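Local coordinates for protein pyrethroid hydrolase (Sphingobium faniae, PDB 5Y5R) that hydrolyses pyrethroid insecticides as a carboxylesterase of the alpha/beta hydrolase family, splitting esters such as cypermethrin and permethrin into an alcohol and a cyclopropanecarboxylic acid, at residues A12-R15 with G16-D20; Q172-S175 with T176-G180; L226-S229 with H230-Y234. All blocks are in the same frame, centred on the assembly; numbering follows the deposited sequence.

All three contacts are local turns that reach the bound 8NL. Contacts 1 and 3 are buried: contact 1 lies in the loop after strand 3-9 of the parallel sheet, and contact 3 runs from the end of strand 222-226 into helix 232-235. Contact 2, only partly buried, contains the edge strand 174-175 of the small antiparallel sheet and the turn after it. Their chemistry differs accordingly: contact 1 gives a backbone N-H to the ester carbonyl, contact 3 a histidine to the ester oxygen, and contact 2 a phenylalanine edge to a fluorine. Contact 1 touches both others, through Gln174 and Tyr233, whereas contacts 2 and 3 stay about 10 Å apart at their nearest atoms.

Contact 1 of 3, residues A12-R15 with G16-D20; sequences ALNR and GACYD. With 8NL ((2-methyl-3-phenyl-phenyl)methyl (1~{S})-3-[(~{E})-2-chloranyl-3,3,3-tris(fluoranyl)prop-1-enyl]-2,2-dimethyl-cyclopropane-1-carboxylate), chain G.
The flat side chain of Asn14 lies between Cys18 and the methyl-bearing ring of the bound 8NL, whose C3 is 4.0 Å from Asn14 CG. The other flat side chain, the Tyr19 phenol, meets the Tyr233 ring with the two planes inclined at about 40°. Residues 12-20 form the loop after strand 3-9 of the alpha/beta hydrolase fold, and its first part is consistent with one side of the oxyanion hole. There Ala12 N donates to 8NL O1 at 3.3 Å, with an N-H...acceptor angle of 148°; O1 is the carbonyl oxygen of the ester, and Ser78 OG is also hydrogen-bonded to the ligand. Ala12 CB adds an apolar touch at 3.6 Å from the fluorine F1 of 8NL. Leu13 brings CB and CD1 together against the ligand's ring methyl C, with Leu13 CB at 3.8 Å from it.

After Asn14 the chain winds into a short 3-10 turn. Arg15 O accepts the N-H of Cys18 N at 3.1 Å in an almost straight bond, and Gly16 O then takes Tyr19 N in the same i to i+3 pattern. The guanidinium group of Arg15 heads the other way, to a salt bridge with Asp37, whose second carboxylate oxygen takes Gly16 N, so one carboxylate binds both the Arg15 side chain and the backbone of Gly16. Inside the turn, SG of Cys18 is set between its own backbone N and carbonyl carbon (chi1 72°), and Cys18 CB lies 3.6 Å from Arg15 O.

Contact 2 of 3, residues Q172-S175 with T176-G180; sequences QTQS and TVPFG. With 8NL ((2-methyl-3-phenyl-phenyl)methyl (1~{S})-3-[(~{E})-2-chloranyl-3,3,3-tris(fluoranyl)prop-1-enyl]-2,2-dimethyl-cyclopropane-1-carboxylate), chain G.
NE2 of Gln174, 4.0 Å from CG of Pro178 across the turn, is gripped by two oxygens: Ser175 O and the hydroxyl of Tyr57. The bond from Gln174 NE2 to Ser175 O measures 3.1 Å; it meets a lone pair of Ser175 O in its carbonyl plane, and that oxygen lies nearly in the plane of the Gln174 amide. The chain of Gln174 first runs anti to its backbone nitrogen and then bends at chi2 (80°), bringing the amide back alongside its own strand. At the other end OE1 accepts the backbone N-H of Leu13, so both ends of the amide are engaged and its rotation is fixed.

Strand 174-175 is an outermost strand of the small antiparallel sheet in the lid region, inserted between strands 95-101 and 194-199 of the alpha/beta hydrolase core. Immediately after it the chain makes an ST turn: Ser175 OG accepts Val177 N at 3.1 Å with an N-H...O angle of 163°. Its chi1 of 170° swings the hydroxyl forward over the following peptide, and Ser175 OG also lies against CG2 of Val177 at 3.2 Å. Pro178 CD packs on Ser175 O, 3.5 Å away, and Thr176 OG1 bonds to Gly138 O, tying the turn to the sheet's hairpin.

Beyond the turn, Phe179 points its ring edge at the ligand, with Phe179 CZ 3.2 Å from the 8NL fluorine F1, which lies in the ring plane. The polar bonds described here join parts of the protein, while the trifluoromethyl group meets an aromatic C-H edge, consistent with an apolar site for the acid part.

Contact 3 of 3, residues L226-S229 with H230-Y234; sequences LPAS and HAPYY. With 8NL ((2-methyl-3-phenyl-phenyl)methyl (1~{S})-3-[(~{E})-2-chloranyl-3,3,3-tris(fluoranyl)prop-1-enyl]-2,2-dimethyl-cyclopropane-1-carboxylate), chain G.
The chain leaves strand 222-226, makes an inverse gamma turn centred on Pro227 with a weak bond from Ala228 N to Leu226 O, and folds back so that the CA atoms of Ala228 and Pro232 lie 5.6 Å apart. Pro232, the first residue of helix 232-235, fills this bend. Pro232 CB meets CD1 of Leu226 at 3.7 Å, the two side chains crossing at about a right angle, and also touches Ala228 CB at 4.1 Å, while CD rests against Ser229 O. OD1 and OD2 of Asp158 accept the N-H groups of Ser229 and Ala231, one on each side of His230.

This is the histidine loop of the alpha/beta hydrolase fold, and His230 with Asp202 probably forms the charge relay. With CG anti to the backbone N (chi1 -168°), the imidazole reaches into the pocket. There His230 NE2 donates to 8NL O, the ester oxygen on the alcohol side, at 3.3 Å and 149°, a position consistent with that of the catalytic histidine beside the leaving-group oxygen. ND1 bonds to OD2 of Asp202, which fixes the ring's rotation.

Ala231 is the N-cap, and Ala231 O takes Tyr234 N at 3.0 Å. Ala231 CB lies over one face of the Tyr233 ring, toward the rim. Tyr233 CE2 stands in turn 3.6 Å above the centre of the Tyr234 ring.

Contact 1 of 3, residues A12-R15 with G16-D20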
loop_
_atom_site.group_PDB
_atom_site.type_symbol
_atom_site.label_atom_id
_atom_site.label_comp_id
_atom_site.label_asym_id
_atom_site.label_seq_id
_atom_site.Cartn_x
_atom_site.Cartn_y
_atom_site.Cartn_z
ATOM N N ALA A 12 -3.233 5.390 2.652
ATOM C CA ALA A 12 -3.866 6.696 2.871
ATOM C C ALA A 12 -3.569 7.286 4.252
ATOM O O ALA A 12 -3.578 6.588 5.268
ATOM C CB ALA A 12 -5.390 6.583 2.714
ATOM N N LEU A 13 -3.357 8.607 4.292
ATOM C CA LEU A 13 -3.119 9.352 5.529
ATOM C C LEU A 13 -1.825 8.967 6.259
ATOM O O LEU A 13 -1.606 9.437 7.391
ATOM C CB LEU A 13 -4.292 9.158 6.502
ATOM C CG LEU A 13 -5.558 9.901 6.112
ATOM C CD1 LEU A 13 -6.697 9.513 7.030
ATOM C CD2 LEU A 13 -5.289 11.360 6.226
ATOM N N ASN A 14 -0.956 8.158 5.656
ATOM C CA ASN A 14 0.268 7.694 6.304
ATOM C C ASN A 14 1.510 8.325 5.663
ATOM O O ASN A 14 1.442 9.022 4.646
ATOM C CB ASN A 14 0.349 6.153 6.262
ATOM C CG ASN A 14 -0.435 5.490 7.367
ATOM O OD1 ASN A 14 -1.686 5.599 7.451
ATOM N ND2 ASN A 14 0.280 4.817 8.254
ATOM N N ARG A 15 2.676 8.064 6.273
ATOM C CA ARG A 15 3.978 8.468 5.753
ATOM C C ARG A 15 4.941 7.272 5.791
ATOM O O ARG A 15 4.689 6.282 6.473
ATOM C CB ARG A 15 4.549 9.646 6.570
ATOM C CG ARG A 15 3.573 10.835 6.745
ATOM C CD ARG A 15 4.223 11.984 7.541
ATOM N NE ARG A 15 5.430 12.504 6.905
ATOM C CZ ARG A 15 6.379 13.229 7.519
ATOM N NH1 ARG A 15 6.306 13.527 8.813
ATOM N NH2 ARG A 15 7.419 13.652 6.823
ATOM N N GLY A 16 6.086 7.391 5.097
ATOM C CA GLY A 16 7.016 6.265 5.015
ATOM C C GLY A 16 7.497 5.748 6.359
ATOM O O GLY A 16 7.740 4.545 6.519
ATOM N N ALA A 17 7.554 6.621 7.360
ATOM C CA ALA A 17 8.025 6.243 8.687
ATOM C C ALA A 17 7.196 5.144 9.345
ATOM O O ALA A 17 7.658 4.551 10.336
ATOM C CB ALA A 17 8.060 7.479 9.597
ATOM N N CYS A 18 5.977 4.877 8.864
ATOM C CA CYS A 18 5.197 3.803 9.470
ATOM C C CYS A 18 5.871 2.451 9.344
ATOM O O CYS A 18 5.553 1.556 10.124
ATOM C CB CYS A 18 3.783 3.699 8.867
ATOM S SG CYS A 18 3.638 3.052 7.172
ATOM N N TYR A 19 6.802 2.307 8.419
ATOM C CA TYR A 19 7.571 1.085 8.176
ATOM C C TYR A 19 8.841 0.977 9.022
ATOM O O TYR A 19 9.644 0.057 8.794
ATOM C CB TYR A 19 7.932 1.015 6.688
ATOM C CG TYR A 19 6.745 0.676 5.786
ATOM C CD1 TYR A 19 6.244 -0.641 5.712
ATOM C CD2 TYR A 19 6.134 1.640 5.013
ATOM C CE1 TYR A 19 5.128 -0.963 4.880
ATOM C CE2 TYR A 19 5.064 1.328 4.189
ATOM C CZ TYR A 19 4.561 0.041 4.128
ATOM O OH TYR A 19 3.474 -0.216 3.307
ATOM N N ASP A 20 9.016 1.862 10.017
ATOM C CA ASP A 20 10.263 1.933 10.770
ATOM C C ASP A 20 10.633 0.610 11.436
ATOM O O ASP A 20 11.820 0.331 11.634
ATOM C CB ASP A 20 10.172 3.031 11.830
ATOM C CG ASP A 20 10.462 4.391 11.275
ATOM O OD1 ASP A 20 10.839 4.496 10.078
ATOM O OD2 ASP A 20 10.331 5.367 12.046
HETATM C C 8NL G . -5.883 5.810 7.335
HETATM C C8 8NL G . -4.535 7.512 10.762
HETATM C C9 8NL G . -4.979 8.640 11.445
HETATM C C10 8NL G . -6.330 8.808 11.714
HETATM C C11 8NL G . -7.192 7.806 11.275
HETATM C C12 8NL G . -6.726 6.682 10.594
HETATM C C13 8NL G . -4.464 3.384 6.169
HETATM O O 8NL G . -5.775 3.057 5.648
HETATM CL CL 8NL G . -12.087 3.409 2.317
HETATM C C21 8NL G . -10.365 3.509 2.692
HETATM C C22 8NL G . -9.859 4.789 3.315
HETATM F F2 8NL G . -9.615 4.554 4.592
HETATM F F1 8NL G . -8.778 5.262 2.726
HETATM F F 8NL G . -10.815 5.686 3.196
HETATM C C20 8NL G . -9.576 2.457 2.471
HETATM C C16 8NL G . -8.090 2.512 2.748
HETATM C C17 8NL G . -7.599 1.068 2.708
HETATM C C18 8NL G . -7.005 1.289 1.325
HETATM C C19 8NL G . -8.732 0.031 2.757
HETATM C C15 8NL G . -7.416 1.933 3.988
HETATM C C14 8NL G . -6.091 2.657 4.246
HETATM O O1 8NL G . -5.352 2.951 3.305
HETATM C C2 8NL G . -4.350 3.863 7.626
HETATM C C3 8NL G . -3.501 3.123 8.439
HETATM C C4 8NL G . -3.297 3.442 9.781
HETATM C C5 8NL G . -3.921 4.556 10.335
HETATM C C6 8NL G . -4.783 5.334 9.572
HETATM C C1 8NL G . -4.987 4.991 8.205
HETATM C C7 8NL G . -5.385 6.520 10.307
#

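Contact 2 of 3, residues Q172-S175 with T176-G180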
loop_
_atom_site.group_PDB
_atom_site.type_symbol
_atom_site.label_atom_id
_atom_site.label_comp_id
_atom_site.label_asym_id
_atom_site.label_seq_id
_atom_site.Cartn_x
_atom_site.Cartn_y
_atom_site.Cartn_z
ATOM N N GLN A 172 -2.546 14.814 7.785
ATOM C CA GLN A 172 -3.881 15.270 8.161
ATOM C C GLN A 172 -4.910 15.103 7.055
ATOM O O GLN A 172 -6.089 14.888 7.366
ATOM C CB GLN A 172 -3.848 16.757 8.564
ATOM C CG GLN A 172 -3.197 17.012 9.915
ATOM C CD GLN A 172 -3.821 16.198 11.046
ATOM O OE1 GLN A 172 -4.903 16.544 11.546
ATOM N NE2 GLN A 172 -3.165 15.113 11.440
ATOM N N THR A 173 -4.516 15.303 5.790
ATOM C CA THR A 173 -5.433 15.283 4.653
ATOM C C THR A 173 -4.857 14.529 3.454
ATOM O O THR A 173 -3.759 14.838 2.978
ATOM C CB THR A 173 -5.832 16.713 4.224
ATOM O OG1 THR A 173 -6.389 17.419 5.338
ATOM C CG2 THR A 173 -6.903 16.649 3.161
ATOM N N GLN A 174 -5.651 13.600 2.923
ATOM C CA GLN A 174 -5.268 12.689 1.855
ATOM C C GLN A 174 -5.918 13.084 0.535
ATOM O O GLN A 174 -7.114 13.387 0.507
ATOM C CB GLN A 174 -5.720 11.273 2.210
ATOM C CG GLN A 174 -5.709 10.385 0.998
ATOM C CD GLN A 174 -4.310 9.896 0.693
ATOM O OE1 GLN A 174 -3.519 9.622 1.606
ATOM N NE2 GLN A 174 -3.963 9.877 -0.578
ATOM N N SER A 175 -5.174 12.984 -0.572
ATOM C CA SER A 175 -5.724 13.280 -1.897
ATOM C C SER A 175 -6.607 12.140 -2.408
ATOM O O SER A 175 -6.331 10.965 -2.181
ATOM C CB SER A 175 -4.608 13.526 -2.905
ATOM O OG SER A 175 -5.137 13.579 -4.226
ATOM N N THR A 176 -7.697 12.491 -3.081
ATOM C CA THR A 176 -8.576 11.449 -3.612
ATOM C C THR A 176 -8.094 10.915 -4.958
ATOM O O THR A 176 -8.716 9.992 -5.507
ATOM C CB THR A 176 -10.006 11.981 -3.700
ATOM O OG1 THR A 176 -10.025 13.100 -4.588
ATOM C CG2 THR A 176 -10.546 12.371 -2.319
ATOM N N VAL A 177 -6.949 11.426 -5.427
ATOM C CA VAL A 177 -6.427 11.053 -6.745
ATOM C C VAL A 177 -6.231 9.552 -6.926
ATOM O O VAL A 177 -6.585 9.038 -7.997
ATOM C CB VAL A 177 -5.133 11.842 -7.037
ATOM C CG1 VAL A 177 -4.316 11.175 -8.160
ATOM C CG2 VAL A 177 -5.455 13.277 -7.416
ATOM N N PRO A 178 -5.568 8.828 -6.015
ATOM C CA PRO A 178 -5.433 7.379 -6.208
ATOM C C PRO A 178 -6.742 6.610 -6.162
ATOM O O PRO A 178 -6.821 5.535 -6.757
ATOM C CB PRO A 178 -4.466 6.964 -5.086
ATOM C CG PRO A 178 -4.572 8.009 -4.069
ATOM C CD PRO A 178 -4.783 9.280 -4.848
ATOM N N PHE A 179 -7.757 7.094 -5.449
ATOM C CA PHE A 179 -9.000 6.343 -5.369
ATOM C C PHE A 179 -9.693 6.256 -6.712
ATOM O O PHE A 179 -10.451 5.305 -6.953
ATOM C CB PHE A 179 -9.942 6.952 -4.337
ATOM C CG PHE A 179 -9.580 6.617 -2.940
ATOM C CD1 PHE A 179 -10.023 5.436 -2.364
ATOM C CD2 PHE A 179 -8.768 7.460 -2.205
ATOM C CE1 PHE A 179 -9.681 5.126 -1.059
ATOM C CE2 PHE A 179 -8.416 7.149 -0.917
ATOM C CZ PHE A 179 -8.868 5.996 -0.337
ATOM N N GLY A 180 -9.460 7.232 -7.586
ATOM C CA GLY A 180 -10.246 7.333 -8.787
ATOM C C GLY A 180 -9.511 6.964 -10.052
ATOM O O GLY A 180 -10.106 7.022 -11.128
HETATM C C 8NL G . -5.883 5.810 7.335
HETATM C C8 8NL G . -4.535 7.512 10.762
HETATM C C9 8NL G . -4.979 8.640 11.445
HETATM C C10 8NL G . -6.330 8.808 11.714
HETATM C C11 8NL G . -7.192 7.806 11.275
HETATM C C12 8NL G . -6.726 6.682 10.594
HETATM C C13 8NL G . -4.464 3.384 6.169
HETATM O O 8NL G . -5.775 3.057 5.648
HETATM CL CL 8NL G . -12.087 3.409 2.317
HETATM C C21 8NL G . -10.365 3.509 2.692
HETATM C C22 8NL G . -9.859 4.789 3.315
HETATM F F2 8NL G . -9.615 4.554 4.592
HETATM F F1 8NL G . -8.778 5.262 2.726
HETATM F F 8NL G . -10.815 5.686 3.196
HETATM C C20 8NL G . -9.576 2.457 2.471
HETATM C C16 8NL G . -8.090 2.512 2.748
HETATM C C17 8NL G . -7.599 1.068 2.708
HETATM C C18 8NL G . -7.005 1.289 1.325
HETATM C C19 8NL G . -8.732 0.031 2.757
HETATM C C15 8NL G . -7.416 1.933 3.988
HETATM C C14 8NL G . -6.091 2.657 4.246
HETATM O O1 8NL G . -5.352 2.951 3.305
HETATM C C2 8NL G . -4.350 3.863 7.626
HETATM C C3 8NL G . -3.501 3.123 8.439
HETATM C C4 8NL G . -3.297 3.442 9.781
HETATM C C5 8NL G . -3.921 4.556 10.335
HETATM C C6 8NL G . -4.783 5.334 9.572
HETATM C C1 8NL G . -4.987 4.991 8.205
HETATM C C7 8NL G . -5.385 6.520 10.307
#

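Contact 3 of 3, residues L226-S229 with H230-Y234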
loop_
_atom_site.group_PDB
_atom_site.type_symbol
_atom_site.label_atom_id
_atom_site.label_comp_id
_atom_site.label_asym_id
_atom_site.label_seq_id
_atom_site.Cartn_x
_atom_site.Cartn_y
_atom_site.Cartn_z
ATOM N N LEU A 226 -1.179 -13.678 7.007
ATOM C CA LEU A 226 -0.676 -13.285 8.308
ATOM C C LEU A 226 -1.845 -13.137 9.268
ATOM O O LEU A 226 -2.906 -12.652 8.858
ATOM C CB LEU A 226 0.060 -11.949 8.229
ATOM C CG LEU A 226 1.290 -11.779 7.362
ATOM C CD1 LEU A 226 1.787 -10.342 7.578
ATOM C CD2 LEU A 226 2.365 -12.809 7.699
ATOM N N PRO A 227 -1.691 -13.569 10.599
ATOM C CA PRO A 227 -2.774 -13.433 11.592
ATOM C C PRO A 227 -2.817 -12.053 12.256
ATOM O O PRO A 227 -2.731 -11.927 13.477
ATOM C CB PRO A 227 -2.424 -14.536 12.591
ATOM C CG PRO A 227 -0.906 -14.583 12.550
ATOM C CD PRO A 227 -0.483 -14.191 11.170
ATOM N N ALA A 228 -2.990 -11.002 11.448
ATOM C CA ALA A 228 -2.885 -9.615 11.905
ATOM C C ALA A 228 -4.094 -8.783 11.463
ATOM O O ALA A 228 -4.780 -9.120 10.501
ATOM C CB ALA A 228 -1.622 -8.971 11.362
ATOM N N SER A 229 -4.312 -7.645 12.126
ATOM C CA SER A 229 -5.325 -6.722 11.621
ATOM C C SER A 229 -4.664 -5.755 10.656
ATOM O O SER A 229 -3.716 -6.141 9.967
ATOM C CB SER A 229 -6.083 -5.980 12.729
ATOM O OG SER A 229 -5.244 -5.361 13.673
ATOM N N HIS A 230 -5.147 -4.502 10.599
ATOM C CA HIS A 230 -4.878 -3.637 9.449
ATOM C C HIS A 230 -3.393 -3.351 9.210
ATOM O O HIS A 230 -2.996 -3.078 8.074
ATOM C CB HIS A 230 -5.618 -2.296 9.602
ATOM C CG HIS A 230 -5.618 -1.489 8.340
ATOM N ND1 HIS A 230 -5.956 -2.035 7.118
ATOM C CD2 HIS A 230 -5.221 -0.222 8.087
ATOM C CE1 HIS A 230 -5.825 -1.120 6.177
ATOM N NE2 HIS A 230 -5.361 -0.016 6.733
ATOM N N ALA A 231 -2.556 -3.384 10.241
ATOM C CA ALA A 231 -1.183 -2.882 10.127
ATOM C C ALA A 231 -0.168 -3.926 10.588
ATOM O O ALA A 231 0.393 -3.824 11.688
ATOM C CB ALA A 231 -1.033 -1.577 10.911
ATOM N N PRO A 232 0.097 -4.947 9.772
ATOM C CA PRO A 232 1.067 -5.967 10.201
ATOM C C PRO A 232 2.468 -5.392 10.430
ATOM O O PRO A 232 3.249 -5.970 11.198
ATOM C CB PRO A 232 1.048 -6.981 9.041
ATOM C CG PRO A 232 -0.147 -6.646 8.216
ATOM C CD PRO A 232 -0.371 -5.175 8.393
ATOM N N TYR A 233 2.825 -4.286 9.768
ATOM C CA TYR A 233 4.146 -3.674 10.000
ATOM C C TYR A 233 4.315 -3.148 11.428
ATOM O O TYR A 233 5.453 -2.871 11.847
ATOM C CB TYR A 233 4.422 -2.535 9.000
ATOM C CG TYR A 233 3.305 -1.521 8.863
ATOM C CD1 TYR A 233 2.266 -1.721 7.952
ATOM C CD2 TYR A 233 3.288 -0.369 9.635
ATOM C CE1 TYR A 233 1.257 -0.826 7.836
ATOM C CE2 TYR A 233 2.283 0.541 9.518
ATOM C CZ TYR A 233 1.280 0.321 8.615
ATOM O OH TYR A 233 0.279 1.216 8.514
ATOM N N TYR A 234 3.225 -2.984 12.173
ATOM C CA TYR A 234 3.313 -2.700 13.601
ATOM C C TYR A 234 3.330 -3.959 14.461
ATOM O O TYR A 234 4.027 -3.999 15.472
ATOM C CB TYR A 234 2.159 -1.811 14.053
ATOM C CG TYR A 234 2.193 -0.367 13.603
ATOM C CD1 TYR A 234 3.384 0.283 13.271
ATOM C CD2 TYR A 234 0.994 0.353 13.513
ATOM C CE1 TYR A 234 3.373 1.646 12.844
ATOM C CE2 TYR A 234 0.966 1.669 13.117
ATOM C CZ TYR A 234 2.115 2.323 12.784
ATOM O OH TYR A 234 1.980 3.627 12.375
HETATM C C 8NL G . -5.883 5.810 7.335
HETATM C C8 8NL G . -4.535 7.512 10.762
HETATM C C9 8NL G . -4.979 8.640 11.445
HETATM C C10 8NL G . -6.330 8.808 11.714
HETATM C C11 8NL G . -7.192 7.806 11.275
HETATM C C12 8NL G . -6.726 6.682 10.594
HETATM C C13 8NL G . -4.464 3.384 6.169
HETATM O O 8NL G . -5.775 3.057 5.648
HETATM CL CL 8NL G . -12.087 3.409 2.317
HETATM C C21 8NL G . -10.365 3.509 2.692
HETATM C C22 8NL G . -9.859 4.789 3.315
HETATM F F2 8NL G . -9.615 4.554 4.592
HETATM F F1 8NL G . -8.778 5.262 2.726
HETATM F F 8NL G . -10.815 5.686 3.196
HETATM C C20 8NL G . -9.576 2.457 2.471
HETATM C C16 8NL G . -8.090 2.512 2.748
HETATM C C17 8NL G . -7.599 1.068 2.708
HETATM C C18 8NL G . -7.005 1.289 1.325
HETATM C C19 8NL G . -8.732 0.031 2.757
HETATM C C15 8NL G . -7.416 1.933 3.988
HETATM C C14 8NL G . -6.091 2.657 4.246
HETATM O O1 8NL G . -5.352 2.951 3.305
HETATM C C2 8NL G . -4.350 3.863 7.626
HETATM C C3 8NL G . -3.501 3.123 8.439
HETATM C C4 8NL G . -3.297 3.442 9.781
HETATM C C5 8NL G . -3.921 4.556 10.335
HETATM C C6 8NL G . -4.783 5.334 9.572
HETATM C C1 8NL G . -4.987 4.991 8.205
HETATM C C7 8NL G . -5.385 6.520 10.307
#